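Local coordinates for protein putative acyl-CoA thioester hydrolase YbhC (Escherichia coli K-12, PDB 3GRH) that is a putative thioesterase of the outer membrane, a lipoprotein of the pectinesterase family that neither binds pectin nor shows pectinesterase activity, at residues 263-268 and 285-290; 355-360 and 407-412; 110-115 and 130-135. All coordinates share one frame; numbering follows the deposited sequence.

Contact 1 of 3, residues 263-268 and 285-290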
ATOM      1  N   ASN A 263     -17.652  -6.666  -1.119  1.00 25.18           N
ATOM      2  CA  ASN A 263     -17.578  -7.832  -2.015  1.00 24.35           C
ATOM      3  C   ASN A 263     -16.701  -7.581  -3.241  1.00 24.17           C
ATOM      4  O   ASN A 263     -17.139  -7.701  -4.422  1.00 26.30           O
ATOM      5  CB  ASN A 263     -18.987  -8.300  -2.455  1.00 25.93           C
ATOM      6  CG  ASN A 263     -18.997  -9.726  -3.013  1.00 28.59           C
ATOM      7  OD1 ASN A 263     -17.947 -10.340  -3.277  1.00 34.88           O
ATOM      8  ND2 ASN A 263     -20.202 -10.264  -3.194  1.00 29.01           N
ATOM      9  N   ARG A 264     -15.428  -7.289  -2.983  1.00 19.79           N
ATOM     10  CA  ARG A 264     -14.485  -7.035  -4.072  1.00 17.58           C
ATOM     11  C   ARG A 264     -13.103  -7.228  -3.465  1.00 14.14           C
ATOM     12  O   ARG A 264     -12.881  -6.758  -2.371  1.00 13.08           O
ATOM     13  CB  ARG A 264     -14.602  -5.614  -4.546  1.00 18.45           C
ATOM     14  CG  ARG A 264     -13.836  -5.349  -5.739  1.00 19.55           C
ATOM     15  CD  ARG A 264     -14.181  -4.029  -6.390  1.00 22.09           C
ATOM     16  NE  ARG A 264     -13.163  -3.881  -7.408  1.00 23.85           N
ATOM     17  CZ  ARG A 264     -12.075  -3.128  -7.313  1.00 23.45           C
ATOM     18  NH1 ARG A 264     -11.899  -2.258  -6.297  1.00 18.47           N
ATOM     19  NH2 ARG A 264     -11.221  -3.166  -8.333  1.00 19.56           N
ATOM     20  N   GLN A 265     -12.220  -7.970  -4.121  1.00 13.53           N
ATOM     21  CA  GLN A 265     -10.927  -8.265  -3.568  1.00 12.70           C
ATOM     22  C   GLN A 265      -9.785  -7.919  -4.580  1.00 11.34           C
ATOM     23  O   GLN A 265      -9.288  -8.800  -5.275  1.00 12.31           O
ATOM     24  CB  GLN A 265     -10.881  -9.765  -3.279  1.00 13.68           C
ATOM     25  CG  GLN A 265      -9.637 -10.412  -2.795  1.00 16.51           C
ATOM     26  CD  GLN A 265      -9.192 -10.072  -1.386  1.00 19.31           C
ATOM     27  OE1 GLN A 265      -9.535  -8.995  -0.829  1.00 18.57           O
ATOM     28  NE2 GLN A 265      -8.338 -10.946  -0.821  1.00 12.91           N
ATOM     29  N   PRO A 266      -9.424  -6.662  -4.703  1.00 10.44           N
ATOM     30  CA  PRO A 266      -8.354  -6.273  -5.622  1.00  9.60           C
ATOM     31  C   PRO A 266      -7.026  -6.773  -5.201  1.00  8.66           C
ATOM     32  O   PRO A 266      -6.754  -6.812  -4.020  1.00 10.88           O
ATOM     33  CB  PRO A 266      -8.321  -4.784  -5.551  1.00 11.29           C
ATOM     34  CG  PRO A 266      -9.004  -4.535  -4.182  1.00 12.80           C
ATOM     35  CD  PRO A 266     -10.009  -5.500  -4.052  1.00 12.41           C
ATOM     36  N   ARG A 267      -6.222  -7.213  -6.189  1.00  6.65           N
ATOM     37  CA  ARG A 267      -4.895  -7.743  -5.953  1.00  6.14           C
ATOM     38  C   ARG A 267      -3.812  -6.789  -6.502  1.00  7.04           C
ATOM     39  O   ARG A 267      -3.903  -6.317  -7.630  1.00  5.89           O
ATOM     40  CB  ARG A 267      -4.752  -9.043  -6.717  1.00  6.25           C
ATOM     41  CG  ARG A 267      -5.710 -10.078  -6.221  1.00  6.50           C
ATOM     42  CD  ARG A 267      -5.923 -11.223  -7.161  1.00  7.21           C
ATOM     43  NE  ARG A 267      -6.601 -10.847  -8.383  1.00  9.19           N
ATOM     44  CZ  ARG A 267      -6.945 -11.690  -9.349  1.00 10.13           C
ATOM     45  NH1 ARG A 267      -6.673 -12.962  -9.241  1.00  9.57           N
ATOM     46  NH2 ARG A 267      -7.578 -11.230 -10.428  1.00 11.04           N
ATOM     47  N   THR A 268      -2.827  -6.557  -5.658  1.00  5.54           N
ATOM     48  CA  THR A 268      -1.693  -5.664  -5.971  1.00  5.71           C
ATOM     49  C   THR A 268      -0.386  -6.352  -5.676  1.00  6.49           C
ATOM     50  O   THR A 268      -0.238  -6.958  -4.617  1.00  6.27           O
ATOM     51  CB  THR A 268      -1.840  -4.354  -5.109  1.00  9.12           C
ATOM     52  OG1 THR A 268      -3.157  -3.792  -5.333  1.00 11.84           O
ATOM     53  CG2 THR A 268      -0.816  -3.327  -5.435  1.00  8.89           C
ATOM     54  N   ARG A 285      -7.780  -2.125   2.513  1.00 10.20           N
ATOM     55  CA  ARG A 285      -8.502  -3.374   2.202  1.00  9.54           C
ATOM     56  C   ARG A 285      -8.126  -3.816   0.804  1.00 11.61           C
ATOM     57  O   ARG A 285      -8.343  -3.098  -0.129  1.00 14.03           O
ATOM     58  CB  ARG A 285     -10.000  -3.104   2.246  1.00 10.63           C
ATOM     59  CG  ARG A 285     -10.888  -4.339   2.118  1.00 11.91           C
ATOM     60  CD  ARG A 285     -12.294  -4.094   2.570  1.00 12.15           C
ATOM     61  NE  ARG A 285     -12.381  -3.909   3.974  1.00 11.02           N
ATOM     62  CZ  ARG A 285     -13.473  -3.436   4.575  1.00 14.46           C
ATOM     63  NH1 ARG A 285     -14.580  -3.122   3.891  1.00 15.20           N
ATOM     64  NH2 ARG A 285     -13.463  -3.325   5.864  1.00 16.63           N
ATOM     65  N   GLY A 286      -7.635  -5.031   0.674  1.00 12.72           N
ATOM     66  CA  GLY A 286      -7.176  -5.542  -0.611  1.00 10.95           C
ATOM     67  C   GLY A 286      -6.113  -6.568  -0.289  1.00  9.62           C
ATOM     68  O   GLY A 286      -5.567  -6.598   0.819  1.00 11.25           O
ATOM     69  N   ALA A 287      -5.816  -7.420  -1.264  1.00  8.92           N
ATOM     70  CA  ALA A 287      -4.804  -8.389  -1.154  1.00  7.94           C
ATOM     71  C   ALA A 287      -3.544  -7.795  -1.784  1.00  8.77           C
ATOM     72  O   ALA A 287      -3.544  -7.497  -3.023  1.00 11.30           O
ATOM     73  CB  ALA A 287      -5.198  -9.569  -1.915  1.00  8.55           C
ATOM     74  N   VAL A 288      -2.510  -7.601  -0.992  1.00  7.25           N
ATOM     75  CA  VAL A 288      -1.292  -6.932  -1.482  1.00  6.85           C
ATOM     76  C   VAL A 288      -0.129  -7.795  -1.123  1.00  6.99           C
ATOM     77  O   VAL A 288       0.002  -8.185   0.037  1.00  8.10           O
ATOM     78  CB  VAL A 288      -1.068  -5.541  -0.876  1.00  8.30           C
ATOM     79  CG1 VAL A 288       0.090  -4.842  -1.652  1.00  9.16           C
ATOM     80  CG2 VAL A 288      -2.380  -4.740  -0.945  1.00 11.01           C
ATOM     81  N   VAL A 289       0.759  -8.078  -2.071  1.00  5.79           N
ATOM     82  CA  VAL A 289       2.008  -8.782  -1.853  1.00  5.24           C
ATOM     83  C   VAL A 289       3.148  -7.814  -2.038  1.00  6.23           C
ATOM     84  O   VAL A 289       3.176  -7.160  -3.068  1.00  7.32           O
ATOM     85  CB  VAL A 289       2.139  -9.975  -2.771  1.00  4.97           C
ATOM     86  CG1 VAL A 289       3.568 -10.565  -2.658  1.00  8.26           C
ATOM     87  CG2 VAL A 289       1.087 -11.086  -2.527  1.00  6.30           C
ATOM     88  N   PHE A 290       4.017  -7.692  -1.045  1.00  6.90           N
ATOM     89  CA  PHE A 290       5.216  -6.838  -1.081  1.00  7.39           C
ATOM     90  C   PHE A 290       6.370  -7.773  -1.147  1.00 10.50           C
ATOM     91  O   PHE A 290       6.563  -8.545  -0.226  1.00 12.21           O
ATOM     92  CB  PHE A 290       5.314  -6.047   0.219  1.00  9.60           C
ATOM     93  CG  PHE A 290       4.205  -5.091   0.430  1.00  8.67           C
ATOM     94  CD1 PHE A 290       4.321  -3.818  -0.104  1.00 10.73           C
ATOM     95  CD2 PHE A 290       3.090  -5.414   1.178  1.00 10.05           C
ATOM     96  CE1 PHE A 290       3.348  -2.889   0.080  1.00  9.11           C
ATOM     97  CE2 PHE A 290       2.097  -4.450   1.341  1.00 10.52           C
ATOM     98  CZ  PHE A 290       2.241  -3.202   0.748  1.00 10.83           C
TER
HETATM   99  O   HOH W   1      -8.469  -8.076   1.499  1.00 19.26           O
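P266 and A287 begin the backbone pairing of two parallel strands: A287 N donates to P266 O over 3.0 Å, and the proline, without an N-H of its own, serves there as acceptor. T268 N then donates to A287 O at 2.9 Å, and V289 N to T268 O at 3.0 Å, so each strand gives and takes in turn. Two CA-H...O contacts fill in between them, R267 CA to A287 O at 3.2 Å and a similar one from V288 CA to T268 O.

The apolar part is small. T268 and V288 lie side by side and point the same way, with V288 CG1 4.0 Å from T268 CB; CG1 stands anti to the backbone N (chi1 -170°), and it also rests over the rim of one face of the F290 ring.

Polar side chains gather at the start of the pair. Q265 folds back at chi2 (69°) and brings NE2 to 3.6 Å from the A287 CB methyl, while that amide nitrogen finds its hydrogen bond at Y319 O. Q265 OE1 lies 2.7 Å from a water that may donate to it, and G286 N donates weakly to the same water. The guanidinium groups go elsewhere, R267 to D233, and R285 through NE to A312 O and through NH2 to D345.

At G286 (phi 152°) a beta carbon would be jammed against R285 O, so this conformation, which leads the chain into its strand, is probably open only to a residue without a side chain. The chemistry implies a join carried mainly by buried backbone bonds, with small residues at G286 and A287 and the arginine charges paired outside the contact.

Contact 2 of 3, residues 355-360 and 407-412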
ATOM      1  N   ARG A 355       7.001 -12.554   6.307  1.00  6.49           N
ATOM      2  CA  ARG A 355       7.816 -13.762   6.180  1.00  7.73           C
ATOM      3  C   ARG A 355       9.125 -13.553   5.511  1.00  8.63           C
ATOM      4  O   ARG A 355       9.264 -12.697   4.652  1.00  7.98           O
ATOM      5  CB  ARG A 355       7.076 -14.905   5.499  1.00  7.17           C
ATOM      6  CG  ARG A 355       6.620 -14.617   4.136  1.00 10.28           C
ATOM      7  CD  ARG A 355       5.829 -15.807   3.541  1.00  9.39           C
ATOM      8  NE  ARG A 355       6.684 -17.000   3.409  1.00  9.38           N
ATOM      9  CZ  ARG A 355       6.238 -18.250   3.280  1.00 10.56           C
ATOM     10  NH1 ARG A 355       4.980 -18.536   3.130  1.00 11.75           N
ATOM     11  NH2 ARG A 355       7.174 -19.211   3.159  1.00 12.93           N
ATOM     12  N   ASP A 356      10.100 -14.333   5.911  1.00  9.59           N
ATOM     13  CA  ASP A 356      11.362 -14.351   5.238  1.00 10.28           C
ATOM     14  C   ASP A 356      12.038 -12.947   5.090  1.00  8.78           C
ATOM     15  O   ASP A 356      12.730 -12.665   4.093  1.00 11.96           O
ATOM     16  CB  ASP A 356      11.227 -15.022   3.861  1.00 11.33           C
ATOM     17  CG  ASP A 356      10.527 -16.369   3.923  1.00 19.52           C
ATOM     18  OD1 ASP A 356      10.964 -17.235   4.715  1.00 24.73           O
ATOM     19  OD2 ASP A 356       9.514 -16.572   3.150  1.00 24.30           O
ATOM     20  N   SER A 357      11.818 -12.109   6.085  1.00  9.29           N
ATOM     21  CA  SER A 357      12.179 -10.728   6.060  1.00  8.78           C
ATOM     22  C   SER A 357      13.157 -10.342   7.151  1.00  9.57           C
ATOM     23  O   SER A 357      13.259 -10.993   8.170  1.00 10.57           O
ATOM     24  CB  SER A 357      10.933  -9.865   6.155  1.00  8.48           C
ATOM     25  OG  SER A 357      10.184  -9.991   4.929  1.00  8.89           O
ATOM     26  N   ALA A 358      13.906  -9.270   6.915  1.00  9.29           N
ATOM     27  CA  ALA A 358      14.885  -8.783   7.875  1.00  9.92           C
ATOM     28  C   ALA A 358      14.173  -7.670   8.666  1.00  9.36           C
ATOM     29  O   ALA A 358      13.695  -6.717   8.056  1.00 11.03           O
ATOM     30  CB  ALA A 358      16.113  -8.201   7.148  1.00 13.14           C
ATOM     31  N   ILE A 359      14.132  -7.770   9.984  1.00  9.69           N
ATOM     32  CA  ILE A 359      13.577  -6.731  10.892  1.00  8.88           C
ATOM     33  C   ILE A 359      14.697  -6.186  11.740  1.00 10.28           C
ATOM     34  O   ILE A 359      15.333  -6.886  12.485  1.00 10.04           O
ATOM     35  CB  ILE A 359      12.452  -7.287  11.769  1.00  8.37           C
ATOM     36  CG1 ILE A 359      11.384  -7.908  10.895  1.00 10.06           C
ATOM     37  CG2 ILE A 359      11.812  -6.164  12.569  1.00  9.59           C
ATOM     38  CD1 ILE A 359      10.340  -8.657  11.626  1.00 11.88           C
ATOM     39  N   ASN A 360      15.007  -4.935  11.572  1.00 12.33           N
ATOM     40  CA  ASN A 360      16.327  -4.519  11.975  1.00 14.97           C
ATOM     41  C   ASN A 360      16.092  -3.774  13.221  1.00 15.01           C
ATOM     42  O   ASN A 360      15.134  -4.057  13.982  1.00 15.38           O
ATOM     43  CB  ASN A 360      17.068  -3.799  10.816  1.00 15.75           C
ATOM     44  CG  ASN A 360      17.428  -4.776   9.660  1.00 19.72           C
ATOM     45  OD1 ASN A 360      18.016  -5.860   9.890  1.00 19.91           O
ATOM     46  ND2 ASN A 360      16.921  -4.465   8.445  1.00 22.94           N
ATOM     47  N   TYR A 407       6.635 -15.432  10.060  1.00  9.68           N
ATOM     48  CA  TYR A 407       7.299 -16.707   9.750  1.00  8.77           C
ATOM     49  C   TYR A 407       8.720 -16.532   9.219  1.00  9.89           C
ATOM     50  O   TYR A 407       8.941 -15.769   8.278  1.00 10.13           O
ATOM     51  CB  TYR A 407       6.495 -17.466   8.710  1.00 10.90           C
ATOM     52  CG  TYR A 407       7.085 -18.781   8.285  1.00 10.66           C
ATOM     53  CD1 TYR A 407       7.128 -19.840   9.144  1.00  9.84           C
ATOM     54  CD2 TYR A 407       7.570 -18.956   6.984  1.00  9.63           C
ATOM     55  CE1 TYR A 407       7.631 -21.044   8.758  1.00 10.82           C
ATOM     56  CE2 TYR A 407       8.126 -20.145   6.614  1.00 10.37           C
ATOM     57  CZ  TYR A 407       8.106 -21.192   7.498  1.00 11.95           C
ATOM     58  OH  TYR A 407       8.651 -22.392   7.095  1.00 15.25           O
ATOM     59  N   ASN A 408       9.697 -17.146   9.903  1.00  9.84           N
ATOM     60  CA  ASN A 408      11.073 -17.192   9.351  1.00 10.29           C
ATOM     61  C   ASN A 408      11.729 -15.812   9.109  1.00 10.50           C
ATOM     62  O   ASN A 408      12.450 -15.599   8.135  1.00 12.55           O
ATOM     63  CB  ASN A 408      11.069 -17.996   8.057  1.00 11.37           C
ATOM     64  CG  ASN A 408      12.434 -18.501   7.715  1.00 15.40           C
ATOM     65  OD1 ASN A 408      13.193 -18.920   8.596  1.00 17.41           O
ATOM     66  ND2 ASN A 408      12.798 -18.451   6.429  1.00 18.65           N
ATOM     67  N   ASN A 409      11.519 -14.901  10.046  1.00 10.42           N
ATOM     68  CA  ASN A 409      12.162 -13.585   9.934  1.00 10.46           C
ATOM     69  C   ASN A 409      13.487 -13.601  10.654  1.00 11.16           C
ATOM     70  O   ASN A 409      13.740 -14.464  11.509  1.00 12.46           O
ATOM     71  CB  ASN A 409      11.267 -12.484  10.424  1.00 11.89           C
ATOM     72  CG  ASN A 409       9.960 -12.388   9.654  1.00 12.75           C
ATOM     73  OD1 ASN A 409       8.867 -12.179  10.244  1.00 18.90           O
ATOM     74  ND2 ASN A 409      10.040 -12.418   8.371  1.00  8.69           N
ATOM     75  N   ARG A 410      14.311 -12.620  10.322  1.00 11.13           N
ATOM     76  CA  ARG A 410      15.665 -12.498  10.844  1.00 12.86           C
ATOM     77  C   ARG A 410      15.940 -11.048  11.186  1.00 12.71           C
ATOM     78  O   ARG A 410      15.111 -10.180  10.998  1.00 15.41           O
ATOM     79  CB  ARG A 410      16.653 -13.003   9.827  1.00 12.99           C
ATOM     80  CG  ARG A 410      16.742 -12.210   8.580  1.00 14.65           C
ATOM     81  CD  ARG A 410      17.517 -12.950   7.510  1.00 16.20           C
ATOM     82  NE  ARG A 410      17.778 -12.100   6.361  1.00 18.84           N
ATOM     83  CZ  ARG A 410      16.893 -11.936   5.387  1.00 20.13           C
ATOM     84  NH1 ARG A 410      15.777 -12.626   5.385  1.00 25.22           N
ATOM     85  NH2 ARG A 410      17.144 -11.102   4.404  1.00 21.25           N
ATOM     86  N   GLY A 411      17.117 -10.794  11.737  1.00 15.65           N
ATOM     87  CA  GLY A 411      17.393  -9.445  12.201  1.00 15.52           C
ATOM     88  C   GLY A 411      17.195  -9.305  13.692  1.00 15.24           C
ATOM     89  O   GLY A 411      16.518 -10.097  14.331  1.00 16.04           O
ATOM     90  N   VAL A 412      17.813  -8.292  14.269  1.00 16.73           N
ATOM     91  CA  VAL A 412      17.710  -8.050  15.701  1.00 16.17           C
ATOM     92  C   VAL A 412      16.251  -7.889  16.135  1.00 15.20           C
ATOM     93  O   VAL A 412      15.883  -8.254  17.241  1.00 15.44           O
ATOM     94  CB  VAL A 412      18.488  -6.779  16.108  1.00 17.53           C
ATOM     95  CG1 VAL A 412      18.434  -6.620  17.584  1.00 20.38           C
ATOM     96  CG2 VAL A 412      19.930  -6.835  15.608  1.00 18.36           C
TER
HETATM   97  O   HOH W   2      19.276  -6.691  12.432  1.00 30.03           O
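R355 and Y407 form a parallel bridge and a single further bridge joins A358 to R410, the two segments running 7° apart. D356 N donates to Y407 O at 3.0 Å, R410 N to S357 O at 2.9 Å and I359 N to R410 O at 2.8 Å. D356 and N408, one residue past the bridged pair R355 and Y407, both take left-handed helical backbone angles, which bend the two chains in step. G411 lies so near the other segment that a beta carbon there would clash with I359 O.

The D356 carboxylate ties the bends together. N408 ND2 reaches OD1 of D356 at 2.8 Å in a nearly straight bond (169°), within its own amide plane, with amide and carboxylate planes almost perpendicular. R355 NE meets the other oxygen, D356 OD2, at 2.9 Å from above the carboxylate plane, a salt bridge between neighbours in sequence. Were D356 an alanine, the N408 amide would probably lose this acceptor and the R355 guanidinium its countercharge, though R355 NH1 would still have F48 O.

R355 and Y407 extend side by side: Y407 CD2 sits over the rim of one guanidinium face, and R355 NH2 comes to 3.7 Å from Y407 CE2. R410 CG lies between the backbone N and the carbonyl carbon (chi1 66°), and from there the extended chain carries the guanidinium over A358 CB; its NH1 makes a weak bond, 3.3 Å long, to D356 O at the edge of the group. A water bridges N360 OD1 and V412 N.

Stacked bends, each with one left-handed residue followed by an extended one and each coming after a strand of a parallel sheet, are consistent with the T2 turns of pectate-lyase-like parallel beta-helices, the fold of the pectinesterase family.

Contact 3 of 3, residues 110-115 and 130-135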
ATOM      1  N   ILE A 110       2.946   5.742 -20.595  1.00 11.81           N
ATOM      2  CA  ILE A 110       3.211   7.145 -20.393  1.00 10.76           C
ATOM      3  C   ILE A 110       4.561   7.246 -19.744  1.00 12.20           C
ATOM      4  O   ILE A 110       4.768   6.792 -18.629  1.00 11.22           O
ATOM      5  CB  ILE A 110       2.158   7.815 -19.499  1.00 10.51           C
ATOM      6  CG1 ILE A 110       0.805   7.698 -20.129  1.00 12.50           C
ATOM      7  CG2 ILE A 110       2.540   9.321 -19.287  1.00 12.70           C
ATOM      8  CD1 ILE A 110      -0.397   8.032 -19.181  1.00 14.31           C
ATOM      9  N   ALA A 111       5.518   7.794 -20.467  1.00  9.99           N
ATOM     10  CA  ALA A 111       6.884   8.031 -19.929  1.00 10.90           C
ATOM     11  C   ALA A 111       6.913   9.371 -19.267  1.00 11.94           C
ATOM     12  O   ALA A 111       6.323  10.306 -19.805  1.00 14.85           O
ATOM     13  CB  ALA A 111       7.939   7.956 -21.056  1.00 10.65           C
ATOM     14  N   VAL A 112       7.591   9.480 -18.133  1.00 11.40           N
ATOM     15  CA  VAL A 112       7.715  10.752 -17.427  1.00 12.06           C
ATOM     16  C   VAL A 112       9.222  11.086 -17.288  1.00 12.01           C
ATOM     17  O   VAL A 112      10.006  10.317 -16.759  1.00 11.87           O
ATOM     18  CB  VAL A 112       7.050  10.718 -16.039  1.00 12.92           C
ATOM     19  CG1 VAL A 112       7.135  12.146 -15.492  1.00 12.91           C
ATOM     20  CG2 VAL A 112       5.590  10.268 -16.083  1.00 15.48           C
ATOM     21  N   MET A 113       9.614  12.238 -17.843  1.00 12.62           N
ATOM     22  CA  MET A 113      10.981  12.696 -17.835  1.00 13.42           C
ATOM     23  C   MET A 113      11.350  13.188 -16.451  1.00 12.19           C
ATOM     24  O   MET A 113      10.513  13.623 -15.683  1.00 13.87           O
ATOM     25  CB  MET A 113      11.174  13.838 -18.832  1.00 14.17           C
ATOM     26  CG  MET A 113      11.062  13.365 -20.232  1.00 16.36           C
ATOM     27  SD  MET A 113      11.452  14.604 -21.414  1.00 22.94           S
ATOM     28  CE  MET A 113      13.189  14.954 -21.075  1.00 26.29           C
ATOM     29  N   PRO A 114      12.634  13.121 -16.117  1.00 12.66           N
ATOM     30  CA  PRO A 114      13.081  13.642 -14.835  1.00 13.32           C
ATOM     31  C   PRO A 114      12.558  15.062 -14.565  1.00 12.44           C
ATOM     32  O   PRO A 114      12.557  15.916 -15.457  1.00 15.10           O
ATOM     33  CB  PRO A 114      14.605  13.609 -14.980  1.00 13.35           C
ATOM     34  CG  PRO A 114      14.831  12.457 -15.881  1.00 13.90           C
ATOM     35  CD  PRO A 114      13.727  12.490 -16.883  1.00 13.72           C
ATOM     36  N   GLY A 115      12.076  15.268 -13.362  1.00 13.26           N
ATOM     37  CA  GLY A 115      11.535  16.547 -12.921  1.00 13.95           C
ATOM     38  C   GLY A 115      10.659  16.391 -11.718  1.00 15.24           C
ATOM     39  O   GLY A 115      10.517  15.298 -11.196  1.00 14.88           O
ATOM     40  N   ILE A 130      -3.103   1.304 -17.800  1.00  8.98           N
ATOM     41  CA  ILE A 130      -2.174   2.385 -17.972  1.00 10.49           C
ATOM     42  C   ILE A 130      -0.862   2.041 -17.288  1.00  9.88           C
ATOM     43  O   ILE A 130      -0.882   1.603 -16.130  1.00 10.27           O
ATOM     44  CB  ILE A 130      -2.702   3.652 -17.322  1.00 13.02           C
ATOM     45  CG1 ILE A 130      -3.982   4.080 -18.010  1.00 16.71           C
ATOM     46  CG2 ILE A 130      -1.655   4.802 -17.466  1.00 13.35           C
ATOM     47  CD1 ILE A 130      -3.751   4.645 -19.348  1.00 19.43           C
ATOM     48  N   THR A 131       0.252   2.218 -18.014  1.00 10.17           N
ATOM     49  CA  THR A 131       1.621   2.107 -17.422  1.00 10.64           C
ATOM     50  C   THR A 131       2.242   3.457 -17.367  1.00 10.60           C
ATOM     51  O   THR A 131       2.341   4.126 -18.356  1.00 10.90           O
ATOM     52  CB  THR A 131       2.487   1.158 -18.209  1.00  9.99           C
ATOM     53  OG1 THR A 131       1.873  -0.149 -18.219  1.00 12.00           O
ATOM     54  CG2 THR A 131       3.883   1.059 -17.591  1.00 11.28           C
ATOM     55  N   LEU A 132       2.662   3.893 -16.191  1.00 11.01           N
ATOM     56  CA  LEU A 132       3.336   5.183 -16.014  1.00 10.27           C
ATOM     57  C   LEU A 132       4.724   4.902 -15.463  1.00 10.27           C
ATOM     58  O   LEU A 132       4.845   4.204 -14.457  1.00 10.49           O
ATOM     59  CB  LEU A 132       2.537   6.042 -15.034  1.00 13.42           C
ATOM     60  CG  LEU A 132       3.055   7.411 -14.742  1.00 14.31           C
ATOM     61  CD1 LEU A 132       2.892   8.318 -15.941  1.00 18.51           C
ATOM     62  CD2 LEU A 132       2.327   7.968 -13.531  1.00 19.01           C
ATOM     63  N   TYR A 133       5.752   5.417 -16.116  1.00 10.32           N
ATOM     64  CA  TYR A 133       7.093   5.107 -15.729  1.00  9.30           C
ATOM     65  C   TYR A 133       8.006   6.274 -15.878  1.00 10.67           C
ATOM     66  O   TYR A 133       7.846   7.075 -16.809  1.00 12.13           O
ATOM     67  CB  TYR A 133       7.598   3.935 -16.528  1.00 11.33           C
ATOM     68  CG  TYR A 133       7.768   4.100 -18.007  1.00 12.78           C
ATOM     69  CD1 TYR A 133       9.001   4.386 -18.582  1.00 16.76           C
ATOM     70  CD2 TYR A 133       6.680   3.915 -18.860  1.00 13.20           C
ATOM     71  CE1 TYR A 133       9.112   4.504 -19.920  1.00 16.82           C
ATOM     72  CE2 TYR A 133       6.797   4.078 -20.187  1.00 14.85           C
ATOM     73  CZ  TYR A 133       8.014   4.315 -20.719  1.00 16.59           C
ATOM     74  OH  TYR A 133       8.196   4.452 -22.069  1.00 18.05           O
ATOM     75  N   GLY A 134       8.926   6.357 -14.940  1.00  9.81           N
ATOM     76  CA  GLY A 134       9.971   7.365 -15.006  1.00  9.41           C
ATOM     77  C   GLY A 134      11.090   6.969 -15.866  1.00 10.22           C
ATOM     78  O   GLY A 134      11.418   5.763 -15.960  1.00 11.66           O
ATOM     79  N   THR A 135      11.755   7.984 -16.398  1.00 10.95           N
ATOM     80  CA  THR A 135      12.932   7.725 -17.277  1.00 13.93           C
ATOM     81  C   THR A 135      14.240   8.254 -16.706  1.00 15.05           C
ATOM     82  O   THR A 135      15.288   8.289 -17.425  1.00 18.37           O
ATOM     83  CB  THR A 135      12.671   8.229 -18.666  1.00 14.78           C
ATOM     84  OG1 THR A 135      12.644   9.652 -18.644  1.00 16.82           O
ATOM     85  CG2 THR A 135      11.399   7.637 -19.257  1.00 19.58           C
TER
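I110, A111 and V112 pair in parallel with L132, Y133 and G134, the strand axes 4.7 Å apart at their closest and inclined by 21°. The bonds pass to and fro: I110 N donates to T131 O at 2.8 Å, Y133 N to I110 O, V112 N to Y133 O, and finally T135 N to V112 O at 2.9 Å.

On one face of the sheet the Y133 ring folds back across the neighbouring strand. Its CG lies between the backbone N and the carbonyl carbon (chi1 65°), a turn that swings the ring over A111. A111 CA stands 4.0 Å from the centroid of the Y133 ring and 12° off its normal, a CH-pi contact over the centre of the face, and A111 CB touches CZ of Y133 at 3.7 Å. L71 and P75 also touch this tyrosine.

The other face is aliphatic. L132 reaches across with CD1, which packs tightly against V112 CG2 at 3.3 Å and meets I110 CG2 at 3.5 Å, so one methyl serves two residues of the neighbouring strand. Farther back, I110 CD1 touches I130 CG2 at 3.9 Å. Helix 92-100 packs on this side: A95 and V96 meet I110, I92 meets L132, and A99 meets I130.

Past the strands, T135 crosses P114 at about a right angle, its OG1 beside the proline CD, while its CG2 reaches back to A111 CB. T131 OG1 is bonded outside the pair, to Q204 and R107.

The contact thus combines a regular backbone pairing with two unlike hydrophobic surfaces, an aromatic lid over an alanine and a close-set aliphatic layer against a helix; its buried side chains contribute shape rather than charge.

Contacts 1 and 3 join adjacent strands of the same parallel sheet: contact 3 lies near its beginning, between 108-112 and 130-134, and contact 1 farther along, between 267-271 and 287-291. Their centres are 25 Å apart. Contact 2 starts where the last two strands of that sheet end, at R355 and Y407, and follows the chains through the next turn. Its centre is 23 Å from that of contact 1, with nearest atoms about 6 Å apart, and 34 Å from that of contact 3. None touches another, and all lie away from the predicted nucleophile D280 and the putative substrate-binding R340, although D280 belongs to the chain linking the two segments of contact 1.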